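Side-chain contacts in neutral ceramidase (Pseudomonas aeruginosa, PDB 2ZWS), which cleaves the N-acyl linkage of ceramides to give sphingosine and a free fatty acid, and also catalyses the reverse synthesis: residues F45-A50 and L185-A190; L3-G8 and G293-R298. All coordinates share one frame; numbering follows the deposited sequence.

In the fold
Interactions 1 and 2 are neighbours at one end of the ceramidase N-terminal region, their centres about 7 Å apart, because strands 5-13 and 41-49 pair antiparallel in one curled mixed sheet. The join between them is partly ionic, with Arg-6 NE 2.7 Å from Glu-48 OE1 in a salt bridge, and partly aromatic, since Phe-7 meets the Phe-187 ring edge to face. Interaction 1 joins two strands of this curled sheet that are not neighbours in it, and interaction 2 connects the sheet to a second, four-stranded one. In interaction 1 the side chain of Phe-45 comes within about 5 Å of that of Asn-60, an inferred substrate-binding residue, whereas interaction 2 lies away from the active site, with a palmitic acid beside its Arg-298.

Interaction 1. Residues F45-A50 and L185-A190; sequences FVIEEA and LSFVDA
Phe-45 and Phe-187 meet ring against ring, and together with Ile-47 and Leu-185 they make a wholly apolar contact between two strands of one sheet. The two rings are inclined to each other at 32°, with centroids 5.3 Å apart. Their closest atoms are CD2 of Phe-45 and CE1 of Phe-187, at 3.6 Å. In Phe-187, CG lies beside the backbone N (chi1 -63°), sending the ring across to the other strand; large flat groups suit a gap this wide.

The aliphatic contacts are looser. Ile-47 runs across Phe-187 at about a right angle and sets CG1 at the ring edge, in plane, 3.9 Å from CE2. The extended chain of Ile-47 takes its CD1 on to CD2 of Leu-185, 4.4 Å away, so isoleucine, branched at CB, and leucine, forked at CG, fill in beside the rings.

The short strand axes pass 10.6 Å apart at 69°, too distant and too steep for pairing. Strands 41-49 and 181-189 are instead separated within the sheet by 5-13 and 142-152, and the curl of the sheet probably lets their side chains meet across it. Leu-146 of strand 142-152 touches both Ile-47 and Phe-187, while Ile-198 of strand 194-200 packs on both phenylalanines.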
loop_
_atom_site.group_PDB
_atom_site.type_symbol
_atom_site.label_atom_id
_atom_site.label_comp_id
_atom_site.label_asym_id
_atom_site.label_seq_id
_atom_site.Cartn_x
_atom_site.Cartn_y
_atom_site.Cartn_z
ATOM N N PHE A 45 8.296 -7.903 -8.642
ATOM C CA PHE A 45 9.726 -8.124 -8.898
ATOM C C PHE A 45 9.932 -9.616 -8.795
ATOM O O PHE A 45 9.890 -10.187 -7.705
ATOM C CB PHE A 45 10.582 -7.411 -7.842
ATOM C CG PHE A 45 10.391 -5.925 -7.833
ATOM C CD1 PHE A 45 9.240 -5.359 -7.264
ATOM C CD2 PHE A 45 11.330 -5.083 -8.443
ATOM C CE1 PHE A 45 9.055 -3.976 -7.262
ATOM C CE2 PHE A 45 11.146 -3.683 -8.442
ATOM C CZ PHE A 45 10.018 -3.140 -7.847
ATOM N N VAL A 46 10.108 -10.238 -9.953
ATOM C CA VAL A 46 10.397 -11.670 -10.002
ATOM C C VAL A 46 11.898 -11.834 -10.043
ATOM O O VAL A 46 12.547 -11.166 -10.857
ATOM C CB VAL A 46 9.784 -12.320 -11.299
ATOM C CG1 VAL A 46 10.173 -13.773 -11.382
ATOM C CG2 VAL A 46 8.276 -12.208 -11.267
ATOM N N ILE A 47 12.445 -12.701 -9.188
ATOM C CA ILE A 47 13.887 -12.948 -9.184
ATOM C C ILE A 47 14.133 -14.432 -9.315
ATOM O O ILE A 47 13.506 -15.226 -8.628
ATOM C CB ILE A 47 14.548 -12.457 -7.868
ATOM C CG1 ILE A 47 14.191 -10.991 -7.596
ATOM C CG2 ILE A 47 16.077 -12.658 -7.915
ATOM C CD1 ILE A 47 14.561 -10.555 -6.186
ATOM N N GLU A 48 15.046 -14.811 -10.193
ATOM C CA GLU A 48 15.369 -16.222 -10.378
ATOM C C GLU A 48 16.860 -16.412 -10.274
ATOM O O GLU A 48 17.640 -15.595 -10.769
ATOM C CB GLU A 48 15.007 -16.707 -11.773
ATOM C CG GLU A 48 13.594 -16.620 -12.184
ATOM C CD GLU A 48 13.294 -17.587 -13.329
ATOM O OE1 GLU A 48 14.102 -17.695 -14.300
ATOM O OE2 GLU A 48 12.236 -18.239 -13.263
ATOM N N GLU A 49 17.258 -17.507 -9.650
ATOM C CA GLU A 49 18.667 -17.815 -9.548
ATOM C C GLU A 49 19.016 -18.512 -10.854
ATOM O O GLU A 49 18.340 -19.447 -11.259
ATOM C CB GLU A 49 18.895 -18.727 -8.341
ATOM C CG GLU A 49 20.260 -18.595 -7.694
ATOM C CD GLU A 49 20.509 -19.680 -6.661
ATOM O OE1 GLU A 49 19.533 -20.179 -6.007
ATOM O OE2 GLU A 49 21.702 -20.035 -6.507
ATOM N N ALA A 50 20.046 -18.051 -11.549
ATOM C CA ALA A 50 20.418 -18.739 -12.774
ATOM C C ALA A 50 20.869 -20.198 -12.460
ATOM O O ALA A 50 20.861 -21.041 -13.330
ATOM C CB ALA A 50 21.491 -17.948 -13.534
ATOM N N LEU A 185 17.396 -2.374 -2.812
ATOM C CA LEU A 185 17.777 -3.470 -3.718
ATOM C C LEU A 185 17.625 -2.966 -5.158
ATOM O O LEU A 185 16.516 -2.623 -5.597
ATOM C CB LEU A 185 16.905 -4.718 -3.497
ATOM C CG LEU A 185 17.228 -5.974 -4.338
ATOM C CD1 LEU A 185 18.634 -6.488 -4.106
ATOM C CD2 LEU A 185 16.248 -7.085 -4.021
ATOM N N SER A 186 18.756 -2.893 -5.873
ATOM C CA SER A 186 18.699 -2.422 -7.238
ATOM C C SER A 186 18.878 -3.557 -8.213
ATOM O O SER A 186 19.585 -4.543 -7.939
ATOM C CB SER A 186 19.703 -1.300 -7.480
ATOM O OG SER A 186 20.992 -1.675 -7.034
ATOM N N PHE A 187 18.187 -3.403 -9.344
ATOM C CA PHE A 187 18.150 -4.398 -10.392
ATOM C C PHE A 187 18.864 -3.839 -11.611
ATOM O O PHE A 187 18.372 -2.904 -12.260
ATOM C CB PHE A 187 16.709 -4.755 -10.722
ATOM C CG PHE A 187 15.971 -5.374 -9.581
ATOM C CD1 PHE A 187 15.456 -4.583 -8.548
ATOM C CD2 PHE A 187 15.825 -6.754 -9.505
ATOM C CE1 PHE A 187 14.771 -5.161 -7.464
ATOM C CE2 PHE A 187 15.118 -7.347 -8.441
ATOM C CZ PHE A 187 14.613 -6.549 -7.409
ATOM N N VAL A 188 20.020 -4.424 -11.909
ATOM C CA VAL A 188 20.911 -3.873 -12.950
ATOM C C VAL A 188 20.910 -4.842 -14.130
ATOM O O VAL A 188 21.162 -6.043 -13.958
ATOM C CB VAL A 188 22.337 -3.622 -12.382
ATOM C CG1 VAL A 188 23.341 -3.237 -13.490
ATOM C CG2 VAL A 188 22.313 -2.550 -11.277
ATOM N N ASP A 189 20.598 -4.339 -15.322
ATOM C CA ASP A 189 20.480 -5.192 -16.493
ATOM C C ASP A 189 21.843 -5.532 -17.136
ATOM O O ASP A 189 22.898 -5.063 -16.687
ATOM C CB ASP A 189 19.484 -4.592 -17.493
ATOM C CG ASP A 189 19.990 -3.321 -18.156
ATOM O OD1 ASP A 189 21.220 -3.029 -18.119
ATOM O OD2 ASP A 189 19.134 -2.620 -18.754
ATOM N N ALA A 190 21.799 -6.329 -18.203
ATOM C CA ALA A 190 22.995 -6.783 -18.909
ATOM C C ALA A 190 23.808 -5.647 -19.537
ATOM O O ALA A 190 24.928 -5.881 -20.004
ATOM C CB ALA A 190 22.587 -7.783 -19.963
#

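Interaction 2. Residues L3-G8 and G293-R298. With PLM (palmitic acid), chain G.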
loop_
_atom_site.group_PDB
_atom_site.type_symbol
_atom_site.label_atom_id
_atom_site.label_comp_id
_atom_site.label_asym_id
_atom_site.label_seq_id
_atom_site.Cartn_x
_atom_site.Cartn_y
_atom_site.Cartn_z
ATOM N N LEU A 3 25.609 -14.145 -16.131
ATOM C CA LEU A 3 24.958 -13.377 -15.056
ATOM C C LEU A 3 24.283 -14.242 -13.991
ATOM O O LEU A 3 23.700 -15.281 -14.306
ATOM C CB LEU A 3 23.995 -12.354 -15.656
ATOM C CG LEU A 3 24.711 -11.237 -16.426
ATOM C CD1 LEU A 3 23.778 -10.555 -17.408
ATOM C CD2 LEU A 3 25.333 -10.218 -15.489
ATOM N N PRO A 4 24.391 -13.817 -12.712
ATOM C CA PRO A 4 23.965 -14.666 -11.589
ATOM C C PRO A 4 22.444 -14.844 -11.431
ATOM O O PRO A 4 21.994 -15.865 -10.893
ATOM C CB PRO A 4 24.545 -13.954 -10.361
ATOM C CG PRO A 4 24.745 -12.537 -10.778
ATOM C CD PRO A 4 24.996 -12.549 -12.264
ATOM N N TYR A 5 21.676 -13.862 -11.893
ATOM C CA TYR A 5 20.225 -13.870 -11.694
ATOM C C TYR A 5 19.515 -13.546 -12.985
ATOM O O TYR A 5 20.129 -13.040 -13.936
ATOM C CB TYR A 5 19.817 -12.840 -10.620
ATOM C CG TYR A 5 20.426 -13.101 -9.270
ATOM C CD1 TYR A 5 21.443 -12.295 -8.781
ATOM C CD2 TYR A 5 19.994 -14.169 -8.476
ATOM C CE1 TYR A 5 22.024 -12.528 -7.533
ATOM C CE2 TYR A 5 20.578 -14.424 -7.241
ATOM C CZ TYR A 5 21.586 -13.595 -6.774
ATOM O OH TYR A 5 22.150 -13.832 -5.541
ATOM N N ARG A 6 18.225 -13.849 -13.018
ATOM C CA ARG A 6 17.334 -13.209 -13.968
ATOM C C ARG A 6 16.337 -12.439 -13.133
ATOM O O ARG A 6 15.995 -12.860 -12.016
ATOM C CB ARG A 6 16.621 -14.241 -14.826
ATOM C CG ARG A 6 17.553 -14.975 -15.777
ATOM C CD ARG A 6 16.787 -16.074 -16.505
ATOM N NE ARG A 6 16.403 -17.182 -15.621
ATOM C CZ ARG A 6 17.146 -18.266 -15.406
ATOM N NH1 ARG A 6 18.331 -18.405 -16.002
ATOM N NH2 ARG A 6 16.707 -19.211 -14.582
ATOM N N PHE A 7 15.862 -11.312 -13.637
ATOM C CA PHE A 7 14.743 -10.636 -12.927
ATOM C C PHE A 7 13.697 -10.168 -13.921
ATOM O O PHE A 7 14.006 -10.014 -15.117
ATOM C CB PHE A 7 15.215 -9.466 -12.051
ATOM C CG PHE A 7 15.964 -8.405 -12.785
ATOM C CD1 PHE A 7 15.289 -7.448 -13.553
ATOM C CD2 PHE A 7 17.363 -8.355 -12.713
ATOM C CE1 PHE A 7 16.008 -6.463 -14.243
ATOM C CE2 PHE A 7 18.073 -7.376 -13.406
ATOM C CZ PHE A 7 17.394 -6.452 -14.180
ATOM N N GLY A 8 12.472 -9.968 -13.437
ATOM C CA GLY A 8 11.414 -9.439 -14.276
ATOM C C GLY A 8 10.666 -8.405 -13.489
ATOM O O GLY A 8 10.400 -8.618 -12.294
ATOM N N GLY A 293 24.628 -15.293 -4.309
ATOM C CA GLY A 293 24.284 -16.493 -3.553
ATOM C C GLY A 293 22.863 -16.975 -3.804
ATOM O O GLY A 293 22.135 -16.444 -4.671
ATOM N N GLU A 294 22.473 -17.985 -3.035
ATOM C CA GLU A 294 21.234 -18.707 -3.283
ATOM C C GLU A 294 19.982 -17.880 -3.036
ATOM O O GLU A 294 20.012 -16.910 -2.293
ATOM C CB GLU A 294 21.184 -19.981 -2.445
ATOM C CG GLU A 294 20.941 -19.753 -0.992
ATOM C CD GLU A 294 20.833 -21.047 -0.174
ATOM O OE1 GLU A 294 21.372 -21.055 0.936
ATOM O OE2 GLU A 294 20.207 -22.036 -0.608
ATOM N N LEU A 295 18.902 -18.297 -3.676
ATOM C CA LEU A 295 17.568 -17.865 -3.289
ATOM C C LEU A 295 16.945 -18.981 -2.456
ATOM O O LEU A 295 17.094 -20.162 -2.765
ATOM C CB LEU A 295 16.688 -17.621 -4.526
ATOM C CG LEU A 295 17.166 -16.565 -5.531
ATOM C CD1 LEU A 295 16.096 -16.354 -6.591
ATOM C CD2 LEU A 295 17.548 -15.256 -4.857
ATOM N N ASP A 296 16.224 -18.599 -1.412
ATOM C CA ASP A 296 15.521 -19.570 -0.577
ATOM C C ASP A 296 14.377 -18.844 0.087
ATOM O O ASP A 296 14.286 -17.592 0.046
ATOM C CB ASP A 296 16.484 -20.131 0.488
ATOM C CG ASP A 296 16.037 -21.469 1.075
ATOM O OD1 ASP A 296 15.002 -22.041 0.673
ATOM O OD2 ASP A 296 16.780 -21.956 1.943
ATOM N N SER A 297 13.496 -19.624 0.697
ATOM C CA SER A 297 12.395 -19.002 1.422
ATOM C C SER A 297 11.737 -19.975 2.380
ATOM O O SER A 297 11.892 -21.217 2.258
ATOM C CB SER A 297 11.351 -18.489 0.428
ATOM O OG SER A 297 10.803 -19.599 -0.270
ATOM N N ARG A 298 10.990 -19.404 3.332
ATOM C CA ARG A 298 10.111 -20.206 4.197
ATOM C C ARG A 298 8.826 -19.416 4.416
ATOM O O ARG A 298 8.816 -18.183 4.306
ATOM C CB ARG A 298 10.755 -20.505 5.560
ATOM C CG ARG A 298 11.954 -21.433 5.519
ATOM C CD ARG A 298 11.614 -22.883 5.126
ATOM N NE ARG A 298 12.786 -23.730 5.326
ATOM C CZ ARG A 298 13.834 -23.763 4.497
ATOM N NH1 ARG A 298 13.857 -23.010 3.403
ATOM N NH2 ARG A 298 14.873 -24.539 4.767
HETATM C C1 PLM G . 13.323 -27.349 2.742
HETATM O O1 PLM G . 13.310 -26.962 1.546
HETATM O O2 PLM G . 14.387 -27.261 3.402
HETATM C C2 PLM G . 12.079 -27.920 3.379
HETATM C C3 PLM G . 10.913 -26.960 3.157
HETATM C C4 PLM G . 9.609 -27.583 3.639
HETATM C C5 PLM G . 9.018 -28.627 2.693
HETATM C C6 PLM G . 7.584 -28.919 3.125
HETATM C C7 PLM G . 7.507 -30.162 4.004
HETATM C C8 PLM G . 7.247 -29.826 5.466
HETATM C C9 PLM G . 6.957 -31.090 6.272
HETATM C CA PLM G . 7.855 -31.210 7.498
HETATM C CB PLM G . 7.176 -30.637 8.740
HETATM C CC PLM G . 8.146 -29.740 9.500
HETATM C CD PLM G . 8.342 -30.216 10.936
HETATM C CE PLM G . 9.606 -29.634 11.561
HETATM C CF PLM G . 9.331 -28.315 12.278
HETATM C CG PLM G . 8.805 -28.534 13.692
#
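Tyr-5 reaches Gly-293 and Leu-295 and so ties two beta-sheets of the N-terminal region together: strand 5-13 belongs to the curled mixed sheet, strand 295-303 is an outer strand of a four-stranded one. Just before it, the backbone of Pro-4 bonds to that of Ala-50, just beyond the ends of the paired strands 5-13 and 41-49. In Tyr-5 a chi1 of -61°, with CG anti to the carbonyl carbon, carries the long ring out to the loop at Gly-293. There OH donates to Gly-293 O at 2.8 Å, the hydroxyl being tilted 23° from the carbonyl plane, while CE2 rests 3.9 Å from CD2 of Leu-295. Tyrosine suits the place, pairing a greasy flank with a polar end; glycine suits the loop, since its positive phi leaves no room for a side chain beside the carbonyl O of the residue before. Leu-295 N is held in turn by Glu-49 OE1. Arg-6 and Phe-7 turn elsewhere.

Farther along 293-298, Arg-298 NH1 forms a salt bridge with Asp-296 OD1, its hydrogen bond weak, and donates to Ser-297 O at 2.9 Å. The palmitic acid carboxyl group lies over one face of this guanidinium, toward the rim; if ionised, it would probably be attracted, with its O2 3.1 Å from Arg-298 NH2.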